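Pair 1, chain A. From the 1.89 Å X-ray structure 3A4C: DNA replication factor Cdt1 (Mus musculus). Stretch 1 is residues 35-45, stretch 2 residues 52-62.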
# COMPACT_ATOMS: atom_id res chain seq x y z
N THR A 35 0.95 -8.53 -10.20
CA THR A 35 1.45 -7.31 -10.82
C THR A 35 0.77 -6.10 -10.19
O THR A 35 -0.37 -6.20 -9.73
CB THR A 35 1.21 -7.29 -12.34
OG1 THR A 35 -0.20 -7.21 -12.59
CG2 THR A 35 1.78 -8.55 -12.99
N MET A 36 1.48 -4.98 -10.17
CA MET A 36 0.95 -3.71 -9.67
C MET A 36 -0.36 -3.34 -10.32
O MET A 36 -1.28 -2.88 -9.66
CB MET A 36 1.95 -2.58 -9.92
CG MET A 36 2.60 -2.05 -8.69
SD MET A 36 1.38 -1.19 -7.68
CE MET A 36 2.51 -0.38 -6.56
N GLU A 37 -0.43 -3.51 -11.64
CA GLU A 37 -1.67 -3.24 -12.35
C GLU A 37 -2.84 -4.04 -11.77
O GLU A 37 -3.90 -3.48 -11.50
CB GLU A 37 -1.50 -3.58 -13.83
CG GLU A 37 -2.70 -3.21 -14.67
CD GLU A 37 -2.37 -3.11 -16.14
OE1 GLU A 37 -3.26 -2.75 -16.93
OE2 GLU A 37 -1.20 -3.38 -16.51
N VAL A 38 -2.64 -5.34 -11.59
CA VAL A 38 -3.70 -6.20 -11.06
C VAL A 38 -4.06 -5.81 -9.63
O VAL A 38 -5.24 -5.71 -9.28
CB VAL A 38 -3.30 -7.68 -11.11
CG1 VAL A 38 -4.24 -8.52 -10.24
CG2 VAL A 38 -3.34 -8.18 -12.56
N VAL A 39 -3.04 -5.57 -8.82
CA VAL A 39 -3.26 -5.24 -7.41
C VAL A 39 -4.09 -3.97 -7.31
O VAL A 39 -5.04 -3.89 -6.53
CB VAL A 39 -1.94 -5.04 -6.65
CG1 VAL A 39 -2.22 -4.49 -5.26
CG2 VAL A 39 -1.16 -6.35 -6.57
N CYS A 40 -3.73 -2.97 -8.11
CA CYS A 40 -4.42 -1.69 -8.05
C CYS A 40 -5.87 -1.84 -8.48
O CYS A 40 -6.76 -1.23 -7.89
CB CYS A 40 -3.73 -0.63 -8.90
SG CYS A 40 -2.19 -0.05 -8.18
N ALA A 41 -6.10 -2.63 -9.52
CA ALA A 41 -7.46 -2.89 -9.99
C ALA A 41 -8.28 -3.59 -8.92
O ALA A 41 -9.44 -3.26 -8.68
CB ALA A 41 -7.43 -3.71 -11.27
N ARG A 42 -7.67 -4.56 -8.25
CA ARG A 42 -8.38 -5.28 -7.20
C ARG A 42 -8.63 -4.40 -5.97
O ARG A 42 -9.68 -4.49 -5.33
CB ARG A 42 -7.61 -6.54 -6.81
CG ARG A 42 -7.64 -7.58 -7.90
CD ARG A 42 -7.02 -8.88 -7.48
NE ARG A 42 -6.81 -9.73 -8.65
CZ ARG A 42 -6.30 -10.96 -8.60
NH1 ARG A 42 -5.97 -11.50 -7.44
NH2 ARG A 42 -6.13 -11.64 -9.72
N MET A 43 -7.67 -3.54 -5.65
CA MET A 43 -7.82 -2.68 -4.49
C MET A 43 -8.91 -1.63 -4.70
O MET A 43 -9.75 -1.43 -3.84
CB MET A 43 -6.49 -2.00 -4.15
CG MET A 43 -5.51 -2.96 -3.48
SD MET A 43 -4.01 -2.13 -2.99
CE MET A 43 -4.58 -1.24 -1.53
N VAL A 44 -8.90 -0.97 -5.85
CA VAL A 44 -9.94 0.02 -6.09
C VAL A 44 -11.32 -0.65 -6.11
O VAL A 44 -12.30 -0.07 -5.65
CB VAL A 44 -9.70 0.83 -7.37
CG1 VAL A 44 -8.40 1.64 -7.25
CG2 VAL A 44 -9.66 -0.08 -8.59
N ASP A 45 -11.39 -1.88 -6.61
CA ASP A 45 -12.67 -2.58 -6.69
C ASP A 45 -13.13 -3.17 -5.36
O ASP A 45 -14.26 -3.63 -5.24
CB ASP A 45 -12.59 -3.72 -7.69
CG ASP A 45 -12.59 -3.26 -9.12
OD1 ASP A 45 -12.64 -2.04 -9.37
OD2 ASP A 45 -12.55 -4.15 -9.99
N SER A 52 -8.44 6.62 -8.33
CA SER A 52 -8.24 5.90 -9.57
C SER A 52 -7.15 4.83 -9.38
O SER A 52 -6.41 4.86 -8.40
CB SER A 52 -7.79 6.88 -10.67
OG SER A 52 -6.51 7.41 -10.37
N PRO A 53 -7.05 3.88 -10.31
CA PRO A 53 -5.97 2.89 -10.20
C PRO A 53 -4.59 3.56 -10.17
O PRO A 53 -3.71 3.08 -9.46
CB PRO A 53 -6.13 2.06 -11.47
CG PRO A 53 -7.58 2.21 -11.83
CD PRO A 53 -7.97 3.59 -11.43
N GLY A 54 -4.42 4.63 -10.95
CA GLY A 54 -3.16 5.37 -10.96
C GLY A 54 -2.85 6.00 -9.61
O GLY A 54 -1.71 5.96 -9.14
N GLU A 55 -3.87 6.57 -8.98
CA GLU A 55 -3.72 7.15 -7.66
C GLU A 55 -3.50 6.07 -6.62
O GLU A 55 -2.76 6.27 -5.67
CB GLU A 55 -4.93 8.01 -7.29
CG GLU A 55 -5.04 9.28 -8.12
CD GLU A 55 -6.42 9.91 -8.05
OE1 GLU A 55 -6.55 11.10 -8.42
OE2 GLU A 55 -7.38 9.22 -7.65
N MET A 56 -4.15 4.93 -6.79
CA MET A 56 -3.92 3.77 -5.92
C MET A 56 -2.46 3.32 -6.01
O MET A 56 -1.83 3.02 -4.99
CB MET A 56 -4.88 2.63 -6.29
CG MET A 56 -4.85 1.44 -5.35
SD MET A 56 -5.30 1.87 -3.65
CE MET A 56 -7.08 2.09 -3.81
N GLU A 57 -1.92 3.27 -7.22
CA GLU A 57 -0.52 2.88 -7.38
C GLU A 57 0.37 3.78 -6.54
O GLU A 57 1.29 3.32 -5.88
CB GLU A 57 -0.06 2.94 -8.83
CG GLU A 57 1.41 2.58 -8.99
CD GLU A 57 1.85 2.46 -10.43
OE1 GLU A 57 2.48 1.44 -10.79
OE2 GLU A 57 1.58 3.39 -11.21
N LYS A 58 0.09 5.07 -6.58
CA LYS A 58 0.87 6.03 -5.80
C LYS A 58 0.83 5.69 -4.30
O LYS A 58 1.86 5.76 -3.63
CB LYS A 58 0.36 7.45 -6.04
CG LYS A 58 0.72 8.02 -7.41
CD LYS A 58 0.11 9.40 -7.59
CE LYS A 58 0.23 9.90 -9.02
NZ LYS A 58 1.66 10.02 -9.42
N HIS A 59 -0.33 5.31 -3.79
CA HIS A 59 -0.46 4.95 -2.38
C HIS A 59 0.26 3.66 -2.04
O HIS A 59 0.81 3.52 -0.94
CB HIS A 59 -1.93 4.84 -1.97
CG HIS A 59 -2.63 6.16 -1.90
ND1 HIS A 59 -2.93 6.89 -3.03
CD2 HIS A 59 -3.07 6.88 -0.85
CE1 HIS A 59 -3.53 8.01 -2.67
NE2 HIS A 59 -3.63 8.03 -1.35
N LEU A 60 0.21 2.70 -2.95
CA LEU A 60 0.90 1.43 -2.75
C LEU A 60 2.40 1.65 -2.69
O LEU A 60 3.09 0.99 -1.93
CB LEU A 60 0.59 0.46 -3.88
CG LEU A 60 -0.59 -0.49 -3.69
CD1 LEU A 60 -1.81 0.30 -3.32
CD2 LEU A 60 -0.82 -1.30 -4.95
N VAL A 61 2.90 2.55 -3.53
CA VAL A 61 4.31 2.87 -3.52
C VAL A 61 4.70 3.54 -2.21
O VAL A 61 5.75 3.24 -1.64
CB VAL A 61 4.69 3.78 -4.70
CG1 VAL A 61 6.07 4.40 -4.47
CG2 VAL A 61 4.68 2.98 -6.01
N LEU A 62 3.86 4.43 -1.71
CA LEU A 62 4.09 5.03 -0.39
C LEU A 62 4.18 3.95 0.68
O LEU A 62 5.04 3.98 1.55
CB LEU A 62 2.98 6.01 -0.03
CG LEU A 62 2.90 7.32 -0.81
CD1 LEU A 62 1.93 8.27 -0.09
CD2 LEU A 62 4.27 7.95 -0.92

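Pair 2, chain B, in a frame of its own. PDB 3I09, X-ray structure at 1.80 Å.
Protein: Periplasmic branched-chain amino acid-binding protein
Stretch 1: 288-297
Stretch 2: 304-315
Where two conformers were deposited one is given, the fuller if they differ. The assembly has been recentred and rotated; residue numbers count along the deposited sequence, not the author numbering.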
# COMPACT_ATOMS: atom_id res chain seq x y z
N THR B 288 -9.03 3.54 -13.61
CA THR B 288 -8.89 4.36 -14.76
C THR B 288 -7.81 3.81 -15.72
O THR B 288 -8.02 3.71 -16.92
CB THR B 288 -8.58 5.81 -14.40
OG1 THR B 288 -9.54 6.29 -13.46
CG2 THR B 288 -8.60 6.66 -15.65
N THR B 289 -6.67 3.43 -15.16
CA THR B 289 -5.56 2.87 -15.94
C THR B 289 -5.97 1.57 -16.65
O THR B 289 -5.70 1.40 -17.84
CB THR B 289 -4.34 2.71 -15.03
OG1 THR B 289 -3.94 4.04 -14.62
CG2 THR B 289 -3.20 1.95 -15.76
N TYR B 290 -6.59 0.64 -15.92
CA TYR B 290 -7.11 -0.57 -16.54
C TYR B 290 -8.08 -0.26 -17.68
O TYR B 290 -7.98 -0.83 -18.76
CB TYR B 290 -7.79 -1.45 -15.50
CG TYR B 290 -8.46 -2.64 -16.09
CD1 TYR B 290 -7.74 -3.75 -16.49
CD2 TYR B 290 -9.85 -2.65 -16.29
CE1 TYR B 290 -8.39 -4.86 -17.06
CE2 TYR B 290 -10.50 -3.73 -16.85
CZ TYR B 290 -9.75 -4.82 -17.24
OH TYR B 290 -10.35 -5.91 -17.84
N LEU B 291 -9.08 0.59 -17.41
CA LEU B 291 -10.11 0.86 -18.40
C LEU B 291 -9.50 1.51 -19.65
O LEU B 291 -9.93 1.20 -20.75
CB LEU B 291 -11.29 1.68 -17.84
CG LEU B 291 -12.14 0.95 -16.77
CD1 LEU B 291 -13.15 1.90 -16.10
CD2 LEU B 291 -12.83 -0.26 -17.35
N LYS B 292 -8.51 2.38 -19.46
CA LYS B 292 -7.84 3.01 -20.61
C LYS B 292 -7.14 1.95 -21.45
O LYS B 292 -7.10 2.06 -22.66
CB LYS B 292 -6.84 4.08 -20.19
CG LYS B 292 -7.50 5.37 -19.79
CD LYS B 292 -6.49 6.44 -19.34
CE LYS B 292 -7.19 7.83 -19.14
NZ LYS B 292 -7.73 8.47 -20.39
N ALA B 293 -6.58 0.94 -20.79
CA ALA B 293 -5.91 -0.13 -21.49
C ALA B 293 -6.89 -1.02 -22.27
O ALA B 293 -6.63 -1.36 -23.42
CB ALA B 293 -5.09 -0.94 -20.50
N VAL B 294 -8.03 -1.34 -21.66
CA VAL B 294 -9.07 -2.11 -22.35
C VAL B 294 -9.58 -1.31 -23.55
O VAL B 294 -9.75 -1.88 -24.60
CB VAL B 294 -10.24 -2.46 -21.44
CG1 VAL B 294 -11.39 -3.12 -22.25
CG2 VAL B 294 -9.77 -3.43 -20.29
N GLN B 295 -9.78 -0.00 -23.37
CA GLN B 295 -10.28 0.92 -24.43
C GLN B 295 -9.32 0.98 -25.61
O GLN B 295 -9.76 0.94 -26.78
CB GLN B 295 -10.48 2.32 -23.81
CG GLN B 295 -10.95 3.49 -24.77
CD GLN B 295 -11.21 4.74 -23.97
OE1 GLN B 295 -12.38 5.13 -23.73
NE2 GLN B 295 -10.15 5.31 -23.44
N ALA B 296 -8.02 1.08 -25.30
CA ALA B 296 -6.96 1.09 -26.30
C ALA B 296 -6.75 -0.28 -26.96
O ALA B 296 -6.50 -0.34 -28.16
CB ALA B 296 -5.62 1.63 -25.69
N ALA B 297 -6.86 -1.37 -26.20
CA ALA B 297 -6.73 -2.71 -26.78
C ALA B 297 -7.96 -3.13 -27.60
O ALA B 297 -7.87 -4.06 -28.41
CB ALA B 297 -6.49 -3.72 -25.69
N LYS B 304 -3.47 -9.03 -24.33
CA LYS B 304 -3.59 -7.73 -24.97
C LYS B 304 -3.62 -6.60 -23.95
O LYS B 304 -2.99 -5.58 -24.16
CB LYS B 304 -4.83 -7.65 -25.85
CG LYS B 304 -4.77 -8.60 -27.06
CD LYS B 304 -6.03 -8.54 -27.88
CE LYS B 304 -5.89 -9.43 -29.09
NZ LYS B 304 -7.08 -9.30 -29.98
N VAL B 305 -4.37 -6.78 -22.86
CA VAL B 305 -4.47 -5.72 -21.82
C VAL B 305 -3.12 -5.54 -21.12
O VAL B 305 -2.68 -4.40 -20.93
CB VAL B 305 -5.62 -6.02 -20.80
CG1 VAL B 305 -5.57 -5.02 -19.66
CG2 VAL B 305 -6.99 -5.99 -21.54
N MSE B 306 -2.43 -6.63 -20.81
CA MSE B 306 -1.12 -6.52 -20.16
C MSE B 306 -0.13 -5.78 -21.06
O MSE B 306 0.61 -4.91 -20.58
CB MSE B 306 -0.54 -7.89 -19.75
CG MSE B 306 -1.18 -8.56 -18.53
SE MSE B 306 -1.42 -7.52 -16.93
CE MSE B 306 0.38 -6.92 -16.65
N ALA B 307 -0.16 -6.06 -22.37
CA ALA B 307 0.70 -5.36 -23.33
C ALA B 307 0.39 -3.86 -23.36
O ALA B 307 1.31 -3.02 -23.34
CB ALA B 307 0.61 -5.98 -24.75
N GLN B 308 -0.90 -3.49 -23.34
CA GLN B 308 -1.29 -2.08 -23.23
C GLN B 308 -0.80 -1.49 -21.92
O GLN B 308 -0.23 -0.41 -21.92
CB GLN B 308 -2.80 -1.84 -23.33
CG GLN B 308 -3.40 -1.97 -24.71
CD GLN B 308 -2.95 -0.85 -25.65
OE1 GLN B 308 -2.51 0.24 -25.24
NE2 GLN B 308 -3.08 -1.11 -26.92
N LEU B 309 -1.03 -2.18 -20.80
CA LEU B 309 -0.61 -1.65 -19.51
C LEU B 309 0.89 -1.36 -19.47
O LEU B 309 1.32 -0.37 -18.85
CB LEU B 309 -1.02 -2.59 -18.37
CG LEU B 309 -2.51 -2.59 -18.01
CD1 LEU B 309 -2.83 -3.81 -17.10
CD2 LEU B 309 -2.97 -1.27 -17.38
N LYS B 310 1.67 -2.21 -20.12
CA LYS B 310 3.12 -2.08 -20.12
C LYS B 310 3.69 -1.18 -21.19
O LYS B 310 4.89 -0.97 -21.20
CB LYS B 310 3.78 -3.47 -20.15
CG LYS B 310 3.60 -4.13 -18.76
CD LYS B 310 4.40 -5.31 -18.46
CE LYS B 310 4.03 -5.88 -17.06
NZ LYS B 310 4.64 -7.18 -16.75
N LYS B 311 2.84 -0.56 -22.00
CA LYS B 311 3.32 0.41 -22.97
C LYS B 311 2.71 1.80 -22.86
O LYS B 311 3.08 2.65 -23.65
CB LYS B 311 3.16 -0.11 -24.40
CG LYS B 311 1.72 -0.01 -24.99
CD LYS B 311 1.62 -0.87 -26.26
CE LYS B 311 0.30 -0.68 -27.00
NZ LYS B 311 0.32 -1.39 -28.34
N MSE B 312 1.76 2.04 -21.96
CA MSE B 312 1.06 3.33 -21.81
C MSE B 312 1.62 4.12 -20.65
O MSE B 312 1.80 3.57 -19.57
CB MSE B 312 -0.44 3.09 -21.49
CG MSE B 312 -1.17 2.21 -22.48
SE MSE B 312 -3.12 2.47 -22.46
CE MSE B 312 -3.00 4.28 -23.26
N LYS B 313 1.82 5.41 -20.81
CA LYS B 313 2.12 6.27 -19.68
C LYS B 313 0.87 6.40 -18.81
O LYS B 313 -0.25 6.34 -19.34
CB LYS B 313 2.56 7.65 -20.15
CG LYS B 313 3.90 7.70 -20.84
CD LYS B 313 4.20 9.13 -21.28
CE LYS B 313 5.52 9.28 -22.07
NZ LYS B 313 5.92 10.72 -22.26
N ILE B 314 1.07 6.55 -17.51
CA ILE B 314 0.01 6.94 -16.56
C ILE B 314 0.24 8.42 -16.17
O ILE B 314 1.38 8.86 -15.90
CB ILE B 314 0.04 6.06 -15.33
CG1 ILE B 314 -0.35 4.62 -15.73
CG2 ILE B 314 -0.92 6.65 -14.23
CD1 ILE B 314 0.07 3.53 -14.78
N ASP B 315 -0.81 9.24 -16.21
CA ASP B 315 -0.67 10.63 -15.81
C ASP B 315 -2.03 11.15 -15.37
O ASP B 315 -2.83 11.59 -16.20
CB ASP B 315 -0.13 11.52 -16.97
CG ASP B 315 0.20 12.95 -16.54
OD1 ASP B 315 0.06 13.33 -15.35
OD2 ASP B 315 0.67 13.72 -17.42

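The sharpest difference lies where Met43(A) of pair 1 matches Ala296(B) of pair 2. The long, flexible thioether of Met43(A) reaches across the gap, its SD lying 3.3 Å from CD1 of Leu60(A) and its CE 3.8 Å from SD of Met56(A). Ala296(B) offers a single methyl, and two side chains of the second stretch reach it: OE1 of Gln308(B) lies 3.4 Å from its CB, and SE of the selenomethionine Met312(B) 4.2 Å away. Pair 1 buries this corner; in pair 2 Ala296(B) remains exposed.

Behind these differences is one backbone arrangement. Two helices cross steeply, at 107° in pair 1 and 114° in pair 2, with axes approaching to 8.8 and 8.6 Å; fourteen central residues superpose with an RMSD of 0.4 Å. No hydrogen bond joins the stretches in either pair, so the contact rests on side-chain packing. The buried areas are similar, 504 and 557 Å².

At the centre, Cys40(A) matches Ala293(B). Both are small, and the backbones come close here: CA of Cys40(A) is 5.3 Å from CA of Pro53(A), and CA of Ala293(B) is 5.3 Å from CA of Gln308(B), though these nearest partners are not matching positions. Cys40(A) fits as a knob among Pro53(A), Met56(A), Glu57(A) and Leu60(A), its SG 3.5 Å from CA of Glu57(A). Ala293(B) has less to insert, and the branched Leu309(B), in the place of Glu57(A), brings CD2 to 3.8 Å from its CB.

The same exchange of reach recurs one helical turn earlier. Met36(A) extends CE to 3.4 Å from CB of Leu60(A). Its match, Thr289(B), is short, but its CG2 meets CD2 of Leu309(B) at 3.6 Å and CD1 of Ile314(B) at 3.8 Å, while its OG1 is hydrogen-bonded elsewhere in the structure.

Leu60(A) and Met312(B) also coincide. Leu60(A) is a compact knob among Met36(A), Val39(A), Cys40(A) and Met43(A); in pair 2, SE of Met312(B) instead lies 3.9 Å from CA of Ala293(B). Met56(A) and Gln308(B) have nearly coincident side-chain centres, and their aliphatic parts serve alike: CE of Met56(A) lies 3.7 Å from CG1 of Val44(A), and CG of Gln308(B) 3.7 Å from CB of Ala297(B), the match of Val44(A).

The second helix of pair 1 begins at Pro53(A), with Ser52(A) as its N-cap: OG of Ser52(A) accepts from N of Glu55(A) at 3.1 Å. The matching Lys304(B) lies within a helix already under way and needs no such cap.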